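Local coordinates for protein putative NAD(P)H-flavin oxidoreductase (Streptococcus pyogenes serotype M1, PDB 2HAY) that binds flavin mononucleotide and probably catalyses NAD(P)H-dependent reduction reactions, at residues I64-I68 with I180-V186; F85-E91 with E192-L198. Residue numbers count along the deposited sequence, not the author numbering.

Interaction 1: residues I64-I68 with I180-V186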
ATOM      1  N   ILE B  64     -22.321  -8.434 -12.778  1.00 32.56           N
ATOM      2  CA  ILE B  64     -21.063  -8.977 -12.268  1.00 32.43           C
ATOM      3  C   ILE B  64     -20.957  -8.688 -10.776  1.00 32.54           C
ATOM      4  O   ILE B  64     -20.585  -9.576 -10.001  1.00 31.87           O
ATOM      5  CB  ILE B  64     -19.830  -8.508 -13.078  1.00 32.20           C
ATOM      6  CG1 ILE B  64     -19.879  -9.135 -14.473  1.00 31.51           C
ATOM      7  CG2 ILE B  64     -18.537  -8.938 -12.389  1.00 32.95           C
ATOM      8  CD1 ILE B  64     -18.926  -8.558 -15.479  1.00 31.16           C
ATOM      9  N   LYS B  65     -21.344  -7.473 -10.378  1.00 32.85           N
ATOM     10  CA  LYS B  65     -21.474  -7.134  -8.961  1.00 33.18           C
ATOM     11  C   LYS B  65     -22.402  -8.119  -8.211  1.00 33.25           C
ATOM     12  O   LYS B  65     -22.037  -8.610  -7.127  1.00 33.54           O
ATOM     13  CB  LYS B  65     -21.960  -5.698  -8.776  1.00 33.90           C
ATOM     14  CG  LYS B  65     -21.009  -4.637  -9.277  1.00 35.45           C
ATOM     15  CD  LYS B  65     -21.192  -3.357  -8.498  1.00 39.37           C
ATOM     16  CE  LYS B  65     -20.869  -2.172  -9.337  1.00 40.51           C
ATOM     17  NZ  LYS B  65     -22.014  -1.903 -10.226  1.00 44.54           N
ATOM     18  N   GLU B  66     -23.567  -8.403  -8.800  0.50 33.04           N
ATOM     19  CA  GLU B  66     -24.555  -9.323  -8.227  0.50 33.47           C
ATOM     20  C   GLU B  66     -23.975 -10.739  -8.031  0.50 33.00           C
ATOM     21  O   GLU B  66     -24.199 -11.375  -7.000  0.50 32.96           O
ATOM     22  CB  GLU B  66     -25.847  -9.352  -9.081  0.50 33.57           C
ATOM     23  CG  GLU B  66     -26.718  -8.053  -9.030  0.50 34.26           C
ATOM     24  CD  GLU B  66     -27.884  -8.009 -10.053  0.50 34.92           C
ATOM     25  OE1 GLU B  66     -28.286  -9.060 -10.611  0.50 36.30           O
ATOM     26  OE2 GLU B  66     -28.422  -6.899 -10.297  0.50 37.22           O
ATOM     27  N   GLU B  67     -23.218 -11.211  -9.017  1.00 32.47           N
ATOM     28  CA  GLU B  67     -22.516 -12.492  -8.940  1.00 32.88           C
ATOM     29  C   GLU B  67     -21.398 -12.555  -7.892  1.00 32.28           C
ATOM     30  O   GLU B  67     -21.191 -13.593  -7.273  1.00 32.02           O
ATOM     31  CB  GLU B  67     -21.965 -12.863 -10.308  1.00 33.09           C
ATOM     32  CG  GLU B  67     -21.739 -14.323 -10.470  1.00 35.53           C
ATOM     33  CD  GLU B  67     -21.432 -14.722 -11.913  1.00 37.03           C
ATOM     34  OE1 GLU B  67     -21.571 -13.870 -12.831  1.00 35.82           O
ATOM     35  OE2 GLU B  67     -21.048 -15.900 -12.102  1.00 37.30           O
ATOM     36  N   ILE B  68     -20.684 -11.449  -7.688  1.00 32.73           N
ATOM     37  CA  ILE B  68     -19.607 -11.385  -6.692  1.00 32.69           C
ATOM     38  C   ILE B  68     -20.180 -11.443  -5.271  1.00 32.82           C
ATOM     39  O   ILE B  68     -19.628 -12.094  -4.388  1.00 32.61           O
ATOM     40  CB  ILE B  68     -18.707 -10.119  -6.914  1.00 33.16           C
ATOM     41  CG1 ILE B  68     -17.755 -10.349  -8.100  1.00 31.94           C
ATOM     42  CG2 ILE B  68     -17.926  -9.728  -5.650  1.00 31.70           C
ATOM     43  CD1 ILE B  68     -17.061  -9.066  -8.578  1.00 33.81           C
ATOM     44  N   ILE B 180     -15.012 -15.640 -11.224  1.00 25.47           N
ATOM     45  CA  ILE B 180     -16.130 -14.884 -11.791  1.00 25.71           C
ATOM     46  C   ILE B 180     -15.585 -13.877 -12.789  1.00 25.28           C
ATOM     47  O   ILE B 180     -16.139 -13.717 -13.865  1.00 25.29           O
ATOM     48  CB  ILE B 180     -16.985 -14.195 -10.689  1.00 26.71           C
ATOM     49  CG1 ILE B 180     -17.789 -15.237  -9.910  1.00 26.97           C
ATOM     50  CG2 ILE B 180     -17.932 -13.109 -11.267  1.00 26.31           C
ATOM     51  CD1 ILE B 180     -18.174 -14.743  -8.504  1.00 28.25           C
ATOM     52  N   LEU B 181     -14.470 -13.236 -12.437  1.00 25.32           N
ATOM     53  CA  LEU B 181     -13.856 -12.215 -13.279  1.00 25.98           C
ATOM     54  C   LEU B 181     -13.270 -12.796 -14.551  1.00 26.30           C
ATOM     55  O   LEU B 181     -13.430 -12.218 -15.619  1.00 26.07           O
ATOM     56  CB  LEU B 181     -12.776 -11.432 -12.529  1.00 25.29           C
ATOM     57  CG  LEU B 181     -13.200 -10.566 -11.342  1.00 26.34           C
ATOM     58  CD1 LEU B 181     -11.986  -9.778 -10.808  1.00 24.44           C
ATOM     59  CD2 LEU B 181     -14.343  -9.655 -11.724  1.00 23.99           C
ATOM     60  N   ALA B 182     -12.590 -13.929 -14.434  1.00 26.65           N
ATOM     61  CA  ALA B 182     -12.102 -14.633 -15.630  1.00 27.73           C
ATOM     62  C   ALA B 182     -13.258 -15.099 -16.524  1.00 28.48           C
ATOM     63  O   ALA B 182     -13.193 -14.973 -17.743  1.00 28.68           O
ATOM     64  CB  ALA B 182     -11.215 -15.793 -15.245  1.00 27.02           C
ATOM     65  N   LYS B 183     -14.321 -15.607 -15.904  1.00 29.30           N
ATOM     66  CA  LYS B 183     -15.476 -16.110 -16.638  1.00 30.06           C
ATOM     67  C   LYS B 183     -16.055 -14.981 -17.519  1.00 30.04           C
ATOM     68  O   LYS B 183     -16.436 -15.208 -18.665  1.00 29.01           O
ATOM     69  CB  LYS B 183     -16.508 -16.665 -15.652  1.00 30.28           C
ATOM     70  CG  LYS B 183     -17.818 -17.135 -16.273  1.00 32.86           C
ATOM     71  CD  LYS B 183     -19.018 -16.576 -15.512  1.00 36.27           C
ATOM     72  CE  LYS B 183     -19.435 -17.442 -14.353  1.00 38.08           C
ATOM     73  NZ  LYS B 183     -20.927 -17.511 -14.329  1.00 41.11           N
ATOM     74  N   HIS B 184     -16.046 -13.752 -17.003  1.00 30.18           N
ATOM     75  CA  HIS B 184     -16.522 -12.611 -17.781  1.00 31.01           C
ATOM     76  C   HIS B 184     -15.456 -11.899 -18.634  1.00 31.11           C
ATOM     77  O   HIS B 184     -15.732 -10.843 -19.191  1.00 31.27           O
ATOM     78  CB  HIS B 184     -17.273 -11.618 -16.882  1.00 31.02           C
ATOM     79  CG  HIS B 184     -18.600 -12.125 -16.417  1.00 31.44           C
ATOM     80  ND1 HIS B 184     -19.763 -11.932 -17.128  1.00 34.00           N
ATOM     81  CD2 HIS B 184     -18.948 -12.828 -15.315  1.00 33.59           C
ATOM     82  CE1 HIS B 184     -20.772 -12.487 -16.479  1.00 33.73           C
ATOM     83  NE2 HIS B 184     -20.302 -13.046 -15.379  1.00 33.01           N
ATOM     84  N   ASN B 185     -14.265 -12.484 -18.747  1.00 31.10           N
ATOM     85  CA  ASN B 185     -13.155 -11.871 -19.495  1.00 32.28           C
ATOM     86  C   ASN B 185     -12.727 -10.522 -18.925  1.00 31.79           C
ATOM     87  O   ASN B 185     -12.321  -9.633 -19.675  1.00 32.26           O
ATOM     88  CB  ASN B 185     -13.502 -11.695 -20.992  1.00 32.58           C
ATOM     89  CG  ASN B 185     -13.481 -13.007 -21.776  1.00 34.79           C
ATOM     90  OD1 ASN B 185     -12.808 -13.977 -21.404  1.00 37.78           O
ATOM     91  ND2 ASN B 185     -14.194 -13.026 -22.894  1.00 37.08           N
ATOM     92  N   VAL B 186     -12.851 -10.355 -17.609  1.00 31.54           N
ATOM     93  CA  VAL B 186     -12.441  -9.113 -16.961  1.00 31.07           C
ATOM     94  C   VAL B 186     -10.926  -9.184 -16.700  1.00 30.98           C
ATOM     95  O   VAL B 186     -10.200  -8.189 -16.830  1.00 30.50           O
ATOM     96  CB  VAL B 186     -13.268  -8.818 -15.674  1.00 30.82           C
ATOM     97  CG1 VAL B 186     -12.787  -7.533 -14.975  1.00 31.73           C
ATOM     98  CG2 VAL B 186     -14.748  -8.669 -16.016  1.00 30.79           C
TER

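Interaction 2: residues F85-E91 with E192-L198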
ATOM      1  N   PHE B  85     -17.104   1.259  -8.093  1.00 30.45           N
ATOM      2  CA  PHE B  85     -16.449   0.131  -7.476  1.00 29.88           C
ATOM      3  C   PHE B  85     -15.236  -0.178  -8.317  1.00 29.65           C
ATOM      4  O   PHE B  85     -15.358  -0.364  -9.531  1.00 29.67           O
ATOM      5  CB  PHE B  85     -17.400  -1.055  -7.463  1.00 30.32           C
ATOM      6  CG  PHE B  85     -17.252  -1.913  -6.268  1.00 29.96           C
ATOM      7  CD1 PHE B  85     -16.335  -2.950  -6.260  1.00 30.96           C
ATOM      8  CD2 PHE B  85     -18.039  -1.696  -5.148  1.00 30.94           C
ATOM      9  CE1 PHE B  85     -16.188  -3.750  -5.142  1.00 31.85           C
ATOM     10  CE2 PHE B  85     -17.898  -2.496  -4.019  1.00 31.28           C
ATOM     11  CZ  PHE B  85     -16.976  -3.518  -4.014  1.00 29.82           C
ATOM     12  N   ILE B  86     -14.064  -0.206  -7.688  1.00 28.65           N
ATOM     13  CA  ILE B  86     -12.806  -0.390  -8.425  1.00 28.99           C
ATOM     14  C   ILE B  86     -12.111  -1.672  -8.019  1.00 28.55           C
ATOM     15  O   ILE B  86     -11.920  -1.924  -6.833  1.00 28.95           O
ATOM     16  CB  ILE B  86     -11.836   0.801  -8.214  1.00 28.92           C
ATOM     17  CG1 ILE B  86     -12.408   2.063  -8.894  1.00 30.14           C
ATOM     18  CG2 ILE B  86     -10.441   0.470  -8.727  1.00 28.41           C
ATOM     19  CD1 ILE B  86     -11.565   3.319  -8.684  1.00 29.84           C
ATOM     20  N   LEU B  87     -11.729  -2.473  -9.012  1.00 27.81           N
ATOM     21  CA  LEU B  87     -10.973  -3.696  -8.779  1.00 27.30           C
ATOM     22  C   LEU B  87      -9.506  -3.416  -8.973  1.00 26.34           C
ATOM     23  O   LEU B  87      -9.124  -2.898 -10.017  1.00 26.53           O
ATOM     24  CB  LEU B  87     -11.411  -4.812  -9.766  1.00 26.61           C
ATOM     25  CG  LEU B  87     -12.910  -5.027  -9.941  1.00 27.34           C
ATOM     26  CD1 LEU B  87     -13.141  -6.106 -11.001  1.00 26.68           C
ATOM     27  CD2 LEU B  87     -13.572  -5.416  -8.618  1.00 25.59           C
ATOM     28  N   LEU B  88      -8.696  -3.767  -7.972  1.00 25.93           N
ATOM     29  CA  LEU B  88      -7.228  -3.600  -8.049  1.00 26.09           C
ATOM     30  C   LEU B  88      -6.652  -4.952  -8.428  1.00 25.80           C
ATOM     31  O   LEU B  88      -6.829  -5.941  -7.710  1.00 25.74           O
ATOM     32  CB  LEU B  88      -6.648  -3.098  -6.723  1.00 24.41           C
ATOM     33  CG  LEU B  88      -7.036  -1.683  -6.301  1.00 24.51           C
ATOM     34  CD1 LEU B  88      -8.468  -1.617  -5.682  1.00 21.13           C
ATOM     35  CD2 LEU B  88      -5.995  -1.148  -5.347  1.00 21.72           C
ATOM     36  N   ILE B  89      -6.033  -5.008  -9.604  1.00 26.36           N
ATOM     37  CA  ILE B  89      -5.547  -6.264 -10.191  1.00 25.77           C
ATOM     38  C   ILE B  89      -4.023  -6.254 -10.194  1.00 26.14           C
ATOM     39  O   ILE B  89      -3.410  -5.233 -10.582  1.00 26.07           O
ATOM     40  CB  ILE B  89      -6.069  -6.436 -11.663  1.00 26.70           C
ATOM     41  CG1 ILE B  89      -7.584  -6.215 -11.791  1.00 26.28           C
ATOM     42  CG2 ILE B  89      -5.610  -7.777 -12.301  1.00 26.00           C
ATOM     43  CD1 ILE B  89      -8.459  -7.026 -10.854  1.00 28.11           C
ATOM     44  N   ALA B  90      -3.400  -7.348  -9.736  1.00 25.70           N
ATOM     45  CA  ALA B  90      -1.928  -7.460  -9.798  1.00 25.34           C
ATOM     46  C   ALA B  90      -1.429  -8.551 -10.777  1.00 26.02           C
ATOM     47  O   ALA B  90      -2.087  -9.592 -10.945  1.00 24.53           O
ATOM     48  CB  ALA B  90      -1.355  -7.680  -8.417  1.00 24.98           C
ATOM     49  N   GLU B  91      -0.259  -8.319 -11.390  1.00 26.06           N
ATOM     50  CA  GLU B  91       0.354  -9.280 -12.337  1.00 27.99           C
ATOM     51  C   GLU B  91       0.931 -10.513 -11.629  1.00 26.47           C
ATOM     52  O   GLU B  91       1.534 -10.382 -10.561  1.00 26.22           O
ATOM     53  CB  GLU B  91       1.502  -8.616 -13.081  1.00 28.04           C
ATOM     54  CG  GLU B  91       1.175  -8.155 -14.452  1.00 32.21           C
ATOM     55  CD  GLU B  91       2.261  -7.254 -15.091  1.00 33.63           C
ATOM     56  OE1 GLU B  91       3.464  -7.434 -14.801  1.00 40.57           O
ATOM     57  OE2 GLU B  91       1.894  -6.357 -15.900  1.00 39.32           O
ATOM     58  N   GLU B 192      -2.751 -12.754 -14.146  1.00 27.17           N
ATOM     59  CA  GLU B 192      -3.143 -11.749 -13.153  1.00 27.14           C
ATOM     60  C   GLU B 192      -4.227 -12.275 -12.205  1.00 26.92           C
ATOM     61  O   GLU B 192      -4.891 -13.294 -12.476  1.00 26.39           O
ATOM     62  CB  GLU B 192      -3.604 -10.437 -13.819  1.00 26.77           C
ATOM     63  CG  GLU B 192      -4.939 -10.488 -14.554  1.00 27.04           C
ATOM     64  CD  GLU B 192      -5.114  -9.406 -15.633  1.00 28.35           C
ATOM     65  OE1 GLU B 192      -4.413  -8.341 -15.623  1.00 30.18           O
ATOM     66  OE2 GLU B 192      -5.955  -9.638 -16.525  1.00 30.09           O
ATOM     67  N   GLY B 193      -4.348 -11.595 -11.070  1.00 26.38           N
ATOM     68  CA  GLY B 193      -5.317 -11.939 -10.032  1.00 26.50           C
ATOM     69  C   GLY B 193      -5.725 -10.682  -9.265  1.00 26.64           C
ATOM     70  O   GLY B 193      -4.991  -9.687  -9.203  1.00 26.70           O
ATOM     71  N   ILE B 194      -6.914 -10.708  -8.703  1.00 26.67           N
ATOM     72  CA  ILE B 194      -7.369  -9.573  -7.936  1.00 26.81           C
ATOM     73  C   ILE B 194      -6.543  -9.442  -6.636  1.00 27.26           C
ATOM     74  O   ILE B 194      -6.208 -10.452  -6.008  1.00 27.27           O
ATOM     75  CB  ILE B 194      -8.917  -9.660  -7.673  1.00 27.45           C
ATOM     76  CG1 ILE B 194      -9.442  -8.316  -7.130  1.00 26.69           C
ATOM     77  CG2 ILE B 194      -9.293 -10.881  -6.784  1.00 24.29           C
ATOM     78  CD1 ILE B 194     -10.965  -8.172  -7.218  1.00 27.51           C
ATOM     79  N   ALA B 195      -6.215  -8.197  -6.271  1.00 27.06           N
ATOM     80  CA  ALA B 195      -5.506  -7.874  -5.040  1.00 27.03           C
ATOM     81  C   ALA B 195      -6.492  -7.398  -3.963  1.00 26.88           C
ATOM     82  O   ALA B 195      -6.413  -7.800  -2.780  1.00 26.47           O
ATOM     83  CB  ALA B 195      -4.444  -6.804  -5.322  1.00 27.13           C
ATOM     84  N   SER B 196      -7.420  -6.546  -4.380  1.00 26.12           N
ATOM     85  CA  SER B 196      -8.418  -5.987  -3.475  1.00 27.08           C
ATOM     86  C   SER B 196      -9.524  -5.257  -4.278  1.00 26.86           C
ATOM     87  O   SER B 196      -9.472  -5.186  -5.515  1.00 26.76           O
ATOM     88  CB  SER B 196      -7.726  -5.030  -2.471  1.00 26.26           C
ATOM     89  OG  SER B 196      -7.231  -3.898  -3.143  1.00 26.03           O
HETATM   90  N   MSE B 197     -10.512  -4.723  -3.573  1.00 27.40           N
HETATM   91  CA  MSE B 197     -11.520  -3.868  -4.183  1.00 28.90           C
HETATM   92  C   MSE B 197     -11.598  -2.557  -3.398  1.00 28.38           C
HETATM   93  O   MSE B 197     -11.203  -2.497  -2.234  1.00 28.97           O
HETATM   94  CB  MSE B 197     -12.895  -4.552  -4.144  1.00 29.58           C
HETATM   95  CG  MSE B 197     -12.975  -5.942  -4.748  1.00 29.97           C
HETATM   96 SE   MSE B 197     -14.719  -6.794  -4.283  0.55 32.40          SE
HETATM   97  CE  MSE B 197     -14.387  -8.550  -4.967  1.00 29.74           C
ATOM     98  N   LEU B 198     -12.123  -1.518  -4.030  1.00 27.60           N
ATOM     99  CA  LEU B 198     -12.332  -0.238  -3.374  1.00 27.63           C
ATOM    100  C   LEU B 198     -13.716   0.280  -3.778  1.00 27.64           C
ATOM    101  O   LEU B 198     -13.967   0.487  -4.953  1.00 27.37           O
ATOM    102  CB  LEU B 198     -11.249   0.762  -3.824  1.00 27.29           C
ATOM    103  CG  LEU B 198     -11.312   2.178  -3.254  1.00 27.07           C
ATOM    104  CD1 LEU B 198     -11.072   2.166  -1.729  1.00 23.95           C
ATOM    105  CD2 LEU B 198     -10.266   3.011  -3.960  1.00 28.11           C
TER

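Interaction 1: residues I64-I68 with I180-V186
Polar contacts between the helical segment I64-I68 and the helix end I180-V186 converge on one carboxylate, that of E67. E67 OE2 accepts a hydrogen bond from K183 NZ at 2.8 Å, which is also a salt bridge, while E67 OE1 accepts one from H184 NE2 at 3.0 Å. Each carboxylate oxygen therefore has its own donor, and the two donors are consecutive residues at the point where the second helix stops. E67 OE1 lies at the edge of the imidazole, near its plane, as a hydrogen bond to NE2 requires.

The imidazole also takes part in a CH-pi contact, since I64 CG1 sits 3.8 Å from the centroid of the H184 ring and almost on the ring normal. H184 is the first residue to leave helical geometry, and a Schellman motif closes the helix just behind it: N185, with positive phi, is the C' residue, V186 N bonds to L181 O at 2.8 Å and N185 N to A182 O at 2.9 Å. This turn brings V186 back toward the first helix, where V186 CG2 meets I64 CD1 at 4.2 Å.

Apolar packing fills the remainder. I180 CG2 lies 4.2 Å from I68 CG1, and I180 CD1 reaches the backbone of the first helix, 3.5 Å from E67 O. L181 CD2 touches both I64 CG2 (4.3 Å) and I68 CD1 (4.2 Å). I68 in turn rests on L59 and M197 of the central sheet, and L181 on L87 and I194, whereas I64 and V186 also pack against V223 of the second subunit.

Interaction 2: residues F85-E91 with E192-L198
Seven backbone hydrogen bonds join strand segments F85-E91 and E192-L198 as antiparallel neighbours. At one end I86 N donates to L198 O and L198 N to I86 O, both at 2.8 Å; at the other, A90 N to G193 O (2.9 Å) and G193 N to A90 O (3.0 Å) form a second reciprocal pair. Between them L88 N gives a normal bond to S196 O at 2.9 Å, but L88 O takes two donors: A195 N at 2.7 Å and, weakly, S196 N at 3.4 Å.

This shared acceptor marks a classic beta bulge, in which A195 and S196 both face L88 and the pairing shifts by one residue before I89 meets I194. The bulge lies within the antiparallel sheet at the heart of the nitroreductase fold, where the backbone groups of F85, L87 and I89 bond to L59, V57 and R55 of strand 54-59, and E91 to G53 just before it. Across the other edge, M197 pairs with I169. The carbonyl of A195 is taken by Y174 OH, and I194 N by N178 OD1; E192 OE1 forms a salt bridge with R55, while its OE2 accepts the backbone N of D188.

Side chains pack on both faces. L87 CD2 lies 4.0 Å from both I194 CD1 and M197 CG, and the selenium of selenomethionine M197 approaches the edge of the F85 ring, 3.5 Å from F85 CE1, in a Met-aromatic contact. On the face carrying L88 and L198, L88 CD1 meets L198 CB at 4.1 Å, and helix 137-162 covers both residues through M155 and M156.

Overall arrangement
Interaction 2 joins the two inner strands of the four-stranded antiparallel sheet, near the centre of the chain, and interaction 1 pairs two helices over one face of that sheet. Their centres are 12 Å apart, and they touch directly: I68 CG2 lies 3.8 Å from M197 CE, and L181 CD2 3.8 Å from L87 CD1. Along the chain the segments alternate, 64-68, 85-91, 180-186 and 192-198, so each contact ties an earlier part of the chain to a later one. Bound FMN is about 6 Å from the side chain of S196 and about 11 Å from that of I68, which places interaction 2 closer to the cofactor.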